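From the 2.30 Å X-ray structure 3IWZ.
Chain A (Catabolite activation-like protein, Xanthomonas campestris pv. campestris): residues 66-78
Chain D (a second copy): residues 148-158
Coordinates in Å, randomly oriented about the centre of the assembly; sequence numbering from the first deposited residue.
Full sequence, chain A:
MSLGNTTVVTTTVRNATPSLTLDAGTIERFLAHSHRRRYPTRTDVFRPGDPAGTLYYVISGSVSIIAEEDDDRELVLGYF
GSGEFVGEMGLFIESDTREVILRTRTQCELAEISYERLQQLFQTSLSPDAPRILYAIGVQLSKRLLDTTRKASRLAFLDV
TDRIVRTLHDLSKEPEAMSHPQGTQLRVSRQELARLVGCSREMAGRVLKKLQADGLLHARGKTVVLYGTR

Chain A, residues 66-78: IAEEDDDRELVLG
Chain D 148-158: TTRKASRLAFL

A β-hairpin of chain A lies against a helix of chain D. Strands 66-68 and 74-78 pair antiparallel, with Ala67(A) N to Leu75(A) O and Leu75(A) N to Ala67(A) O both 2.9 Å, and a type I turn runs from Glu69(A) to Asp72(A), where Asp72(A) takes phi/psi 63/28. Helix 148-157 passes the first strand at 9.1 Å between axes, their N-to-C directions 60° apart, and the second at 9.3 Å and 136°. In register, Leu75(A) CA lies 6.4 Å from Ser153(D) CA.

Alternation in the strands points Ala67(A), Leu75(A) and Leu77(A) toward the helix and Ile66(A) away. Leu75(A), chi1 t and chi2 p, sets CD2 3.8 Å from Ala152(D) CB and 3.6 Å from Ser153(D) N; the small alanine lets the leucine reach the helix backbone. Leu77(A), m and t, brings CD1 to 3.3 Å from Thr149(D) CG2, a tight methyl contact. Thr149(D) is m, and its CG2 also lies 4.2 Å from Ala67(A) CB.

Phe157(D), in the helix's last turn, has the most area covered. With chi1 m (-51°) and chi2 -71°, its ring meets Arg73(A) over one face: Arg73(A) CB is 4.2 Å from the Phe157(D) ring centroid, 25° off the normal. At the ring edge, Leu75(A) CB is 3.9 Å from Phe157(D) CE2 and Glu74(A) O 3.6 Å from Phe157(D) CZ. Beyond its off-rotamer chi1 of -114°, Arg73(A) is extended, and one water links its NH1 (3.3 Å) to Phe157(D) O (3.2 Å).

Glu69(A) bends, chi1 -101° between wells and chi2 m. Its aliphatic CG packs 3.4 Å from Phe157(D) CD2, while OE2 accepts a hydrogen bond from Ser153(D) OG at 3.1 Å, served by that serine's t rotamer. Its OE1 accepts from Asp70(A) N at 3.0 Å, so the carboxylate joins turn to helix.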

ATOM      1  N   ILE A  66      -1.840  -8.344   9.347  1.00 26.72           N
ATOM      2  CA  ILE A  66      -3.226  -8.652   9.031  1.00 26.52           C
ATOM      3  C   ILE A  66      -4.216  -7.522   9.253  1.00 28.82           C
ATOM      4  O   ILE A  66      -4.198  -6.874  10.298  1.00 29.67           O
ATOM      5  CB  ILE A  66      -3.694  -9.835   9.886  1.00 27.85           C
ATOM      6  CG1 ILE A  66      -2.638 -10.951   9.842  1.00 30.51           C
ATOM      7  CG2 ILE A  66      -5.079 -10.306   9.424  1.00 27.00           C
ATOM      8  CD1 ILE A  66      -2.943 -12.170  10.735  1.00 27.29           C
ATOM      9  N   ALA A  67      -5.083  -7.299   8.271  1.00 29.98           N
ATOM     10  CA  ALA A  67      -6.112  -6.271   8.382  1.00 33.46           C
ATOM     11  C   ALA A  67      -7.332  -6.955   8.966  1.00 35.51           C
ATOM     12  O   ALA A  67      -7.729  -8.047   8.536  1.00 35.86           O
ATOM     13  CB  ALA A  67      -6.439  -5.663   7.014  1.00 32.17           C
ATOM     14  N   GLU A  68      -7.923  -6.297   9.948  1.00 40.57           N
ATOM     15  CA  GLU A  68      -9.077  -6.817  10.661  1.00 46.97           C
ATOM     16  C   GLU A  68     -10.346  -6.082  10.269  1.00 49.71           C
ATOM     17  O   GLU A  68     -10.304  -4.898   9.933  1.00 50.67           O
ATOM     18  CB  GLU A  68      -8.827  -6.652  12.161  1.00 47.96           C
ATOM     19  CG  GLU A  68      -9.831  -7.316  13.067  1.00 51.17           C
ATOM     20  CD  GLU A  68      -9.539  -7.038  14.531  1.00 52.91           C
ATOM     21  OE1 GLU A  68      -9.675  -5.871  14.961  1.00 54.21           O
ATOM     22  OE2 GLU A  68      -9.159  -7.986  15.248  1.00 56.65           O
ATOM     23  N   GLU A  69     -11.473  -6.789  10.306  1.00 53.31           N
ATOM     24  CA  GLU A  69     -12.766  -6.188   9.993  1.00 57.07           C
ATOM     25  C   GLU A  69     -13.695  -6.257  11.207  1.00 58.32           C
ATOM     26  O   GLU A  69     -13.431  -6.987  12.164  1.00 59.63           O
ATOM     27  CB  GLU A  69     -13.415  -6.878   8.787  1.00 58.28           C
ATOM     28  CG  GLU A  69     -13.279  -6.107   7.476  1.00 59.31           C
ATOM     29  CD  GLU A  69     -13.751  -4.661   7.586  1.00 61.88           C
ATOM     30  OE1 GLU A  69     -14.736  -4.405   8.314  1.00 60.68           O
ATOM     31  OE2 GLU A  69     -13.141  -3.781   6.935  1.00 62.89           O
ATOM     32  N   ASP A  70     -14.783  -5.494  11.148  1.00 60.65           N
ATOM     33  CA  ASP A  70     -15.770  -5.393  12.227  1.00 61.29           C
ATOM     34  C   ASP A  70     -16.429  -6.703  12.661  1.00 61.41           C
ATOM     35  O   ASP A  70     -16.987  -6.802  13.761  1.00 61.92           O
ATOM     36  CB  ASP A  70     -16.858  -4.393  11.818  1.00 62.82           C
ATOM     37  CG  ASP A  70     -16.283  -3.117  11.203  1.00 64.37           C
ATOM     38  OD1 ASP A  70     -15.421  -2.476  11.846  1.00 62.93           O
ATOM     39  OD2 ASP A  70     -16.696  -2.761  10.074  1.00 65.57           O
ATOM     40  N   ASP A  71     -16.370  -7.703  11.792  1.00 61.27           N
ATOM     41  CA  ASP A  71     -16.963  -9.006  12.067  1.00 61.03           C
ATOM     42  C   ASP A  71     -15.874 -10.037  12.363  1.00 60.50           C
ATOM     43  O   ASP A  71     -16.088 -11.251  12.248  1.00 59.54           O
ATOM     44  CB  ASP A  71     -17.794  -9.432  10.857  1.00 63.26           C
ATOM     45  CG  ASP A  71     -17.112  -9.092   9.536  1.00 65.07           C
ATOM     46  OD1 ASP A  71     -16.106  -9.748   9.199  1.00 66.22           O
ATOM     47  OD2 ASP A  71     -17.572  -8.156   8.841  1.00 66.70           O
ATOM     48  N   ASP A  72     -14.706  -9.534  12.754  1.00 58.70           N
ATOM     49  CA  ASP A  72     -13.554 -10.365  13.065  1.00 56.78           C
ATOM     50  C   ASP A  72     -13.042 -11.172  11.865  1.00 55.61           C
ATOM     51  O   ASP A  72     -12.462 -12.250  12.030  1.00 55.38           O
ATOM     52  CB  ASP A  72     -13.863 -11.301  14.241  1.00 58.57           C
ATOM     53  CG  ASP A  72     -13.697 -10.617  15.602  1.00 60.21           C
ATOM     54  OD1 ASP A  72     -14.665  -9.993  16.096  1.00 58.73           O
ATOM     55  OD2 ASP A  72     -12.583 -10.703  16.171  1.00 60.46           O
ATOM     56  N   ARG A  73     -13.260 -10.652  10.658  1.00 52.99           N
ATOM     57  CA  ARG A  73     -12.778 -11.326   9.457  1.00 50.54           C
ATOM     58  C   ARG A  73     -11.410 -10.743   9.104  1.00 48.50           C
ATOM     59  O   ARG A  73     -11.216  -9.527   9.148  1.00 48.20           O
ATOM     60  CB  ARG A  73     -13.760 -11.146   8.305  1.00 51.65           C
ATOM     61  CG  ARG A  73     -14.395 -12.463   7.890  1.00 53.38           C
ATOM     62  CD  ARG A  73     -15.536 -12.264   6.922  1.00 55.73           C
ATOM     63  NE  ARG A  73     -16.062 -13.543   6.450  1.00 58.49           N
ATOM     64  CZ  ARG A  73     -17.119 -13.671   5.653  1.00 59.13           C
ATOM     65  NH1 ARG A  73     -17.772 -12.589   5.232  1.00 58.43           N
ATOM     66  NH2 ARG A  73     -17.516 -14.881   5.269  1.00 59.06           N
ATOM     67  N   GLU A  74     -10.466 -11.609   8.750  1.00 45.09           N
ATOM     68  CA  GLU A  74      -9.109 -11.157   8.463  1.00 42.26           C
ATOM     69  C   GLU A  74      -8.636 -11.190   7.008  1.00 37.97           C
ATOM     70  O   GLU A  74      -8.977 -12.095   6.243  1.00 39.13           O
ATOM     71  CB  GLU A  74      -8.107 -11.974   9.291  1.00 43.40           C
ATOM     72  CG  GLU A  74      -8.464 -12.189  10.752  1.00 44.28           C
ATOM     73  CD  GLU A  74      -7.387 -12.960  11.512  1.00 46.40           C
ATOM     74  OE1 GLU A  74      -6.781 -13.895  10.930  1.00 46.41           O
ATOM     75  OE2 GLU A  74      -7.150 -12.640  12.697  1.00 48.02           O
ATOM     76  N   LEU A  75      -7.823 -10.199   6.654  1.00 31.78           N
ATOM     77  CA  LEU A  75      -7.216 -10.101   5.328  1.00 28.36           C
ATOM     78  C   LEU A  75      -5.688 -10.060   5.528  1.00 26.83           C
ATOM     79  O   LEU A  75      -5.128  -9.044   5.945  1.00 26.51           O
ATOM     80  CB  LEU A  75      -7.678  -8.827   4.594  1.00 25.97           C
ATOM     81  CG  LEU A  75      -7.012  -8.656   3.218  1.00 24.54           C
ATOM     82  CD1 LEU A  75      -7.291  -9.898   2.391  1.00 26.39           C
ATOM     83  CD2 LEU A  75      -7.533  -7.418   2.499  1.00 22.44           C
ATOM     84  N   VAL A  76      -5.014 -11.165   5.250  1.00 25.51           N
ATOM     85  CA  VAL A  76      -3.569 -11.189   5.419  1.00 26.11           C
ATOM     86  C   VAL A  76      -2.921 -10.368   4.316  1.00 26.57           C
ATOM     87  O   VAL A  76      -3.146 -10.616   3.141  1.00 28.90           O
ATOM     88  CB  VAL A  76      -3.019 -12.635   5.403  1.00 24.13           C
ATOM     89  CG1 VAL A  76      -1.511 -12.626   5.623  1.00 23.21           C
ATOM     90  CG2 VAL A  76      -3.691 -13.450   6.492  1.00 22.74           C
ATOM     91  N   LEU A  77      -2.125  -9.386   4.714  1.00 28.39           N
ATOM     92  CA  LEU A  77      -1.457  -8.495   3.780  1.00 30.20           C
ATOM     93  C   LEU A  77      -0.071  -8.980   3.354  1.00 30.25           C
ATOM     94  O   LEU A  77       0.388  -8.652   2.262  1.00 33.86           O
ATOM     95  CB  LEU A  77      -1.343  -7.109   4.408  1.00 31.06           C
ATOM     96  CG  LEU A  77      -2.645  -6.607   5.026  1.00 30.87           C
ATOM     97  CD1 LEU A  77      -2.378  -5.350   5.815  1.00 30.23           C
ATOM     98  CD2 LEU A  77      -3.679  -6.360   3.934  1.00 30.79           C
ATOM     99  N   GLY A  78       0.599  -9.752   4.207  1.00 28.97           N
ATOM    100  CA  GLY A  78       1.920 -10.254   3.843  1.00 26.52           C
ATOM    101  C   GLY A  78       2.711 -10.955   4.942  1.00 25.54           C
ATOM    102  O   GLY A  78       2.307 -10.953   6.097  1.00 24.71           O
TER
ATOM    103  N   THR D 148      -4.282   2.177   1.100  1.00 26.04           N
ATOM    104  CA  THR D 148      -4.476   1.036   0.203  1.00 22.24           C
ATOM    105  C   THR D 148      -4.818  -0.205   1.008  1.00 23.85           C
ATOM    106  O   THR D 148      -5.630  -1.032   0.588  1.00 22.41           O
ATOM    107  CB  THR D 148      -3.217   0.766  -0.636  1.00 22.01           C
ATOM    108  OG1 THR D 148      -2.743   2.003  -1.147  1.00 22.90           O
ATOM    109  CG2 THR D 148      -3.531  -0.180  -1.819  1.00 19.88           C
ATOM    110  N   THR D 149      -4.197  -0.340   2.176  1.00 24.87           N
ATOM    111  CA  THR D 149      -4.493  -1.487   3.031  1.00 25.91           C
ATOM    112  C   THR D 149      -5.985  -1.462   3.348  1.00 29.40           C
ATOM    113  O   THR D 149      -6.660  -2.502   3.342  1.00 28.20           O
ATOM    114  CB  THR D 149      -3.708  -1.429   4.349  1.00 25.74           C
ATOM    115  OG1 THR D 149      -2.309  -1.525   4.070  1.00 23.91           O
ATOM    116  CG2 THR D 149      -4.132  -2.560   5.280  1.00 25.55           C
ATOM    117  N   ARG D 150      -6.502  -0.263   3.612  1.00 30.60           N
ATOM    118  CA  ARG D 150      -7.920  -0.125   3.931  1.00 33.30           C
ATOM    119  C   ARG D 150      -8.791  -0.449   2.732  1.00 33.72           C
ATOM    120  O   ARG D 150      -9.852  -1.060   2.877  1.00 35.77           O
ATOM    121  CB  ARG D 150      -8.234   1.291   4.427  1.00 36.08           C
ATOM    122  CG  ARG D 150      -7.777   1.558   5.845  1.00 37.30           C
ATOM    123  CD  ARG D 150      -7.701   3.047   6.165  1.00 36.26           C
ATOM    124  NE  ARG D 150      -7.414   3.234   7.586  1.00 38.27           N
ATOM    125  CZ  ARG D 150      -7.171   4.409   8.159  1.00 40.56           C
ATOM    126  NH1 ARG D 150      -7.175   5.529   7.441  1.00 39.05           N
ATOM    127  NH2 ARG D 150      -6.923   4.464   9.461  1.00 39.07           N
ATOM    128  N   LYS D 151      -8.337  -0.054   1.546  1.00 33.06           N
ATOM    129  CA  LYS D 151      -9.095  -0.304   0.325  1.00 30.92           C
ATOM    130  C   LYS D 151      -9.217  -1.800   0.075  1.00 30.69           C
ATOM    131  O   LYS D 151     -10.296  -2.308  -0.220  1.00 32.47           O
ATOM    132  CB  LYS D 151      -8.411   0.364  -0.869  1.00 28.89           C
ATOM    133  CG  LYS D 151      -9.372   0.783  -1.955  1.00 29.91           C
ATOM    134  CD  LYS D 151      -8.639   1.412  -3.113  1.00 30.64           C
ATOM    135  CE  LYS D 151      -9.597   1.952  -4.155  1.00 35.02           C
ATOM    136  NZ  LYS D 151     -10.058   3.338  -3.843  1.00 35.34           N
ATOM    137  N   ALA D 152      -8.101  -2.505   0.180  1.00 29.45           N
ATOM    138  CA  ALA D 152      -8.104  -3.940  -0.029  1.00 29.73           C
ATOM    139  C   ALA D 152      -9.082  -4.581   0.954  1.00 30.16           C
ATOM    140  O   ALA D 152      -9.844  -5.474   0.598  1.00 28.83           O
ATOM    141  CB  ALA D 152      -6.702  -4.504   0.182  1.00 28.72           C
ATOM    142  N   SER D 153      -9.054  -4.117   2.196  1.00 31.40           N
ATOM    143  CA  SER D 153      -9.942  -4.659   3.213  1.00 35.09           C
ATOM    144  C   SER D 153     -11.395  -4.461   2.774  1.00 36.00           C
ATOM    145  O   SER D 153     -12.219  -5.375   2.875  1.00 37.99           O
ATOM    146  CB  SER D 153      -9.680  -3.964   4.548  1.00 36.18           C
ATOM    147  OG  SER D 153     -10.399  -4.569   5.600  1.00 43.06           O
ATOM    148  N   ARG D 154     -11.695  -3.278   2.251  1.00 34.06           N
ATOM    149  CA  ARG D 154     -13.042  -2.973   1.792  1.00 34.08           C
ATOM    150  C   ARG D 154     -13.442  -3.767   0.550  1.00 33.23           C
ATOM    151  O   ARG D 154     -14.574  -4.249   0.446  1.00 34.53           O
ATOM    152  CB  ARG D 154     -13.186  -1.474   1.507  1.00 30.90           C
ATOM    153  CG  ARG D 154     -13.151  -0.579   2.732  1.00 32.64           C
ATOM    154  CD  ARG D 154     -13.715   0.810   2.408  1.00 33.17           C
ATOM    155  NE  ARG D 154     -12.977   1.454   1.327  1.00 30.68           N
ATOM    156  CZ  ARG D 154     -11.954   2.271   1.522  1.00 32.54           C
ATOM    157  NH1 ARG D 154     -11.568   2.554   2.758  1.00 33.57           N
ATOM    158  NH2 ARG D 154     -11.296   2.777   0.488  1.00 32.62           N
ATOM    159  N   LEU D 155     -12.521  -3.894  -0.398  1.00 31.73           N
ATOM    160  CA  LEU D 155     -12.801  -4.640  -1.623  1.00 32.53           C
ATOM    161  C   LEU D 155     -12.989  -6.124  -1.334  1.00 32.21           C
ATOM    162  O   LEU D 155     -13.508  -6.873  -2.163  1.00 33.47           O
ATOM    163  CB  LEU D 155     -11.665  -4.458  -2.636  1.00 30.95           C
ATOM    164  CG  LEU D 155     -11.515  -3.036  -3.167  1.00 33.50           C
ATOM    165  CD1 LEU D 155     -10.268  -2.925  -4.032  1.00 33.60           C
ATOM    166  CD2 LEU D 155     -12.756  -2.671  -3.953  1.00 30.73           C
ATOM    167  N   ALA D 156     -12.564  -6.550  -0.154  1.00 31.45           N
ATOM    168  CA  ALA D 156     -12.693  -7.947   0.222  1.00 34.04           C
ATOM    169  C   ALA D 156     -13.972  -8.279   0.980  1.00 33.73           C
ATOM    170  O   ALA D 156     -14.586  -9.298   0.710  1.00 33.44           O
ATOM    171  CB  ALA D 156     -11.491  -8.377   1.052  1.00 30.55           C
ATOM    172  N   PHE D 157     -14.377  -7.410   1.905  1.00 36.55           N
ATOM    173  CA  PHE D 157     -15.541  -7.681   2.754  1.00 38.83           C
ATOM    174  C   PHE D 157     -16.793  -6.812   2.637  1.00 41.45           C
ATOM    175  O   PHE D 157     -17.848  -7.189   3.153  1.00 42.98           O
ATOM    176  CB  PHE D 157     -15.084  -7.677   4.218  1.00 38.04           C
ATOM    177  CG  PHE D 157     -13.892  -8.553   4.481  1.00 38.50           C
ATOM    178  CD1 PHE D 157     -14.008  -9.941   4.435  1.00 38.17           C
ATOM    179  CD2 PHE D 157     -12.645  -7.991   4.737  1.00 37.45           C
ATOM    180  CE1 PHE D 157     -12.895 -10.758   4.639  1.00 37.21           C
ATOM    181  CE2 PHE D 157     -11.529  -8.799   4.940  1.00 36.87           C
ATOM    182  CZ  PHE D 157     -11.656 -10.185   4.890  1.00 35.53           C
ATOM    183  N   LEU D 158     -16.691  -5.653   1.996  1.00 42.83           N
ATOM    184  CA  LEU D 158     -17.851  -4.775   1.859  1.00 42.67           C
ATOM    185  C   LEU D 158     -18.466  -4.832   0.472  1.00 42.64           C
ATOM    186  O   LEU D 158     -17.771  -5.043  -0.516  1.00 42.59           O
ATOM    187  CB  LEU D 158     -17.470  -3.331   2.189  1.00 43.33           C
ATOM    188  CG  LEU D 158     -17.003  -3.059   3.622  1.00 43.64           C
ATOM    189  CD1 LEU D 158     -16.724  -1.574   3.796  1.00 41.82           C
ATOM    190  CD2 LEU D 158     -18.062  -3.524   4.611  1.00 42.81           C
TER
HETATM  191  O   HOH W   1     -17.531  -9.323   5.493  1.00 40.87           O